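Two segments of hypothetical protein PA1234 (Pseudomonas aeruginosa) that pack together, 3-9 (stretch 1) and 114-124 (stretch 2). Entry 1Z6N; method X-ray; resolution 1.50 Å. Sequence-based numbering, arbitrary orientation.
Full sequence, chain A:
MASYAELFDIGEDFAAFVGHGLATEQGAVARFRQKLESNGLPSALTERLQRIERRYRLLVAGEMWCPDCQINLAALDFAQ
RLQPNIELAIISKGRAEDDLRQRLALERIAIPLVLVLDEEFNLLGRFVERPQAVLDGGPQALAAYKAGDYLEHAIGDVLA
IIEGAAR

Stretch 1 (3-9) SYAELFD
Stretch 2 (114-124) VLVLDEEFNLL

What backbone shapes meet here? Stretch 1 is the first turn and a half of a helix that runs from Tyr4 through Asp9 and on along the chain, with phi/psi near -62/-40. Leu7 N bonds to Ser3 O at 3.0 Å, Phe8 N to Tyr4 O at 2.8 Å and Asp9 N to Ala5 O at 2.9 Å. Ser3, extended at -71/161, is the N-cap. Stretch 2 is a hairpin: one strand includes Val114 to Leu117 (phi -94 to -119, psi 114 to 147), a type I turn spans Asp118 to Phe121, and a second strand begins at Leu123. Leu124 N to Val116 O at 2.8 Å and Asp118 N to Asn122 O at 3.0 Å tie the arms together. The helix start meets the hairpin at Tyr4 and Phe121, whose CA atoms lie 6.5 Å apart.

How are the two ends of this contact held in shape? At the helix start, Ser3 (chi1 67°, p) accepts from Glu6: Glu6 N to Ser3 OG is 2.9 Å. Glu6 (chi1 m, chi2 t, chi3 -27°) answers with its carboxylate, Ser3 N to Glu6 OE1 being 3.0 Å. In the turn, Glu119 (-66/-22) and Glu120 (-91/10) lead to Phe121 at 62/27, a left-handed conformation, and Phe121 N bonds to Asp118 O at 3.0 Å. Asp118 (chi1 72°, p) turns its carboxylate back over the loop, so that Asn122 N reaches Asp118 OD1 at 2.9 Å; Glu120 N to Asp118 OD1, also 2.9 Å, is a weak bond.

Which side chain does most to join the stretches? Tyr4 has the largest covered area, 111 of the 342 Å² buried in total. Its CA-to-CB bond points toward the hairpin, and chi1 -69° (m) with chi2 -52° lays the ring among leucines from both strands. Leu117 (m, t) places CD2 over one ring face, 4.2 Å from the centroid and 3.8 Å from Tyr4 CD2. Leu115 (m, t) brings CD1 to 3.8 Å from Tyr4 CE1. Leu123 (chi1 178°, t; chi2 62°, p) sets CD2 3.7 Å from Tyr4 OH. The flat, wide ring suits these branched aliphatic neighbours, which can pack closely around it.

What does Phe121 contribute from the turn? With chi1 -67° (m) and chi2 -83°, its ring lies against the helix, and 80 Å² of the residue is covered. Ala5 CB sits over one face, 3.8 Å from the centroid and only 11° off the normal, while Ala5 CA comes within 3.6 Å of Phe121 CE1. The small side chain of Ala5 fits here, its methyl packed flat on the ring while the helix backbone is also close to it. Tyr4 CB lies 4.2 Å from Phe121 CD1, and Phe8 (chi1 -168°, t; chi2 87°), one helical turn beyond Tyr4, brings its CB to 4.0 Å from Phe121 CE1. No hydrogen bond crosses between the stretches; apolar packing and CH-pi contacts join them.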

# COMPACT_ATOMS: atom_id res chain seq x y z
N SER A 3 17.48 8.55 5.39
CA SER A 3 16.25 9.24 5.80
C SER A 3 15.07 8.67 5.01
O SER A 3 15.25 8.05 3.95
CB SER A 3 16.35 10.74 5.56
OG SER A 3 16.39 11.00 4.15
N TYR A 4 13.85 8.88 5.50
CA TYR A 4 12.68 8.49 4.72
C TYR A 4 12.65 9.21 3.37
O TYR A 4 12.22 8.64 2.36
CB TYR A 4 11.39 8.78 5.48
CG TYR A 4 11.19 7.88 6.69
CD1 TYR A 4 11.28 6.51 6.58
CD2 TYR A 4 10.89 8.42 7.93
CE1 TYR A 4 11.09 5.67 7.68
CE2 TYR A 4 10.69 7.60 9.05
CZ TYR A 4 10.79 6.23 8.91
OH TYR A 4 10.62 5.40 9.99
N ALA A 5 13.09 10.47 3.35
CA ALA A 5 13.15 11.23 2.08
C ALA A 5 14.09 10.56 1.09
O ALA A 5 13.75 10.41 -0.08
CB ALA A 5 13.55 12.68 2.34
N GLU A 6 15.25 10.12 1.58
CA GLU A 6 16.23 9.43 0.74
C GLU A 6 15.69 8.10 0.20
O GLU A 6 15.85 7.77 -0.99
CB GLU A 6 17.55 9.21 1.50
CG GLU A 6 18.31 10.52 1.69
CD GLU A 6 19.52 10.41 2.58
OE1 GLU A 6 19.58 9.52 3.47
OE2 GLU A 6 20.44 11.24 2.40
N LEU A 7 15.02 7.34 1.07
CA LEU A 7 14.43 6.07 0.65
C LEU A 7 13.28 6.29 -0.32
O LEU A 7 13.17 5.61 -1.34
CB LEU A 7 13.91 5.29 1.86
CG LEU A 7 15.02 4.82 2.81
CD1 LEU A 7 14.43 4.26 4.09
CD2 LEU A 7 15.89 3.74 2.11
N PHE A 8 12.41 7.25 -0.01
CA PHE A 8 11.32 7.56 -0.95
C PHE A 8 11.83 7.96 -2.34
O PHE A 8 11.29 7.53 -3.39
CB PHE A 8 10.41 8.66 -0.36
CG PHE A 8 9.12 8.83 -1.11
CD1 PHE A 8 8.01 8.06 -0.79
CD2 PHE A 8 9.02 9.75 -2.15
CE1 PHE A 8 6.81 8.18 -1.49
CE2 PHE A 8 7.81 9.89 -2.85
CZ PHE A 8 6.72 9.09 -2.51
N ASP A 9 12.91 8.73 -2.35
CA ASP A 9 13.50 9.22 -3.59
C ASP A 9 14.02 8.08 -4.48
O ASP A 9 13.98 8.19 -5.71
CB ASP A 9 14.61 10.21 -3.27
CG ASP A 9 15.19 10.83 -4.51
OD1 ASP A 9 14.46 11.61 -5.17
OD2 ASP A 9 16.37 10.53 -4.82
N VAL A 114 3.82 -0.66 4.41
CA VAL A 114 3.46 0.64 3.90
C VAL A 114 3.58 1.67 5.03
O VAL A 114 2.84 1.62 6.01
CB VAL A 114 2.02 0.66 3.34
CG1 VAL A 114 1.67 2.03 2.80
CG2 VAL A 114 1.85 -0.39 2.22
N LEU A 115 4.53 2.59 4.87
CA LEU A 115 4.70 3.67 5.85
C LEU A 115 4.01 4.92 5.33
O LEU A 115 4.30 5.37 4.22
CB LEU A 115 6.20 3.92 6.07
CG LEU A 115 7.02 2.69 6.51
CD1 LEU A 115 8.47 3.13 6.71
CD2 LEU A 115 6.47 2.07 7.79
N VAL A 116 3.08 5.46 6.12
CA VAL A 116 2.32 6.64 5.72
C VAL A 116 3.03 7.86 6.28
O VAL A 116 3.16 7.99 7.51
CB VAL A 116 0.87 6.57 6.24
CG1 VAL A 116 0.08 7.79 5.80
CG2 VAL A 116 0.21 5.27 5.76
N LEU A 117 3.49 8.72 5.39
CA LEU A 117 4.28 9.89 5.76
C LEU A 117 3.55 11.16 5.34
O LEU A 117 2.85 11.17 4.32
CB LEU A 117 5.66 9.85 5.09
CG LEU A 117 6.56 8.63 5.33
CD1 LEU A 117 7.59 8.54 4.23
CD2 LEU A 117 7.28 8.76 6.64
N ASP A 118 3.71 12.23 6.11
CA ASP A 118 3.15 13.52 5.71
C ASP A 118 4.13 14.28 4.80
O ASP A 118 5.16 13.73 4.39
CB ASP A 118 2.71 14.33 6.93
CG ASP A 118 3.87 14.88 7.76
OD1 ASP A 118 5.04 14.78 7.33
OD2 ASP A 118 3.58 15.44 8.84
N GLU A 119 3.80 15.52 4.45
CA GLU A 119 4.66 16.27 3.53
C GLU A 119 6.05 16.59 4.11
O GLU A 119 6.99 16.78 3.35
CB GLU A 119 3.97 17.52 2.99
CG GLU A 119 4.44 17.87 1.57
CD GLU A 119 3.77 19.10 0.98
OE1 GLU A 119 2.92 19.72 1.65
OE2 GLU A 119 4.10 19.45 -0.18
N GLU A 120 6.18 16.59 5.44
CA GLU A 120 7.48 16.79 6.10
C GLU A 120 8.21 15.47 6.38
O GLU A 120 9.22 15.44 7.10
CB GLU A 120 7.31 17.56 7.42
CG GLU A 120 6.29 18.69 7.38
CD GLU A 120 6.72 19.86 6.52
OE1 GLU A 120 6.46 21.01 6.93
OE2 GLU A 120 7.32 19.64 5.44
N PHE A 121 7.70 14.37 5.81
CA PHE A 121 8.23 13.03 6.06
C PHE A 121 8.15 12.58 7.52
O PHE A 121 8.96 11.77 7.96
CB PHE A 121 9.66 12.87 5.52
CG PHE A 121 9.75 12.94 4.04
CD1 PHE A 121 9.50 11.81 3.27
CD2 PHE A 121 10.07 14.14 3.41
CE1 PHE A 121 9.57 11.87 1.89
CE2 PHE A 121 10.14 14.21 2.03
CZ PHE A 121 9.90 13.08 1.27
N ASN A 122 7.18 13.12 8.26
CA ASN A 122 6.85 12.57 9.58
C ASN A 122 6.09 11.28 9.37
O ASN A 122 5.20 11.22 8.51
CB ASN A 122 5.97 13.52 10.41
CG ASN A 122 6.61 14.87 10.64
OD1 ASN A 122 5.99 15.89 10.36
ND2 ASN A 122 7.82 14.88 11.17
N LEU A 123 6.44 10.26 10.13
CA LEU A 123 5.78 8.96 10.07
C LEU A 123 4.46 8.99 10.85
O LEU A 123 4.45 9.19 12.08
CB LEU A 123 6.70 7.88 10.63
CG LEU A 123 6.16 6.45 10.69
CD1 LEU A 123 5.84 5.94 9.30
CD2 LEU A 123 7.19 5.55 11.36
N LEU A 124 3.36 8.79 10.15
CA LEU A 124 2.03 8.88 10.75
C LEU A 124 1.49 7.53 11.18
O LEU A 124 0.66 7.45 12.10
CB LEU A 124 1.05 9.54 9.77
CG LEU A 124 1.45 10.89 9.16
CD1 LEU A 124 0.36 11.40 8.23
CD2 LEU A 124 1.77 11.92 10.23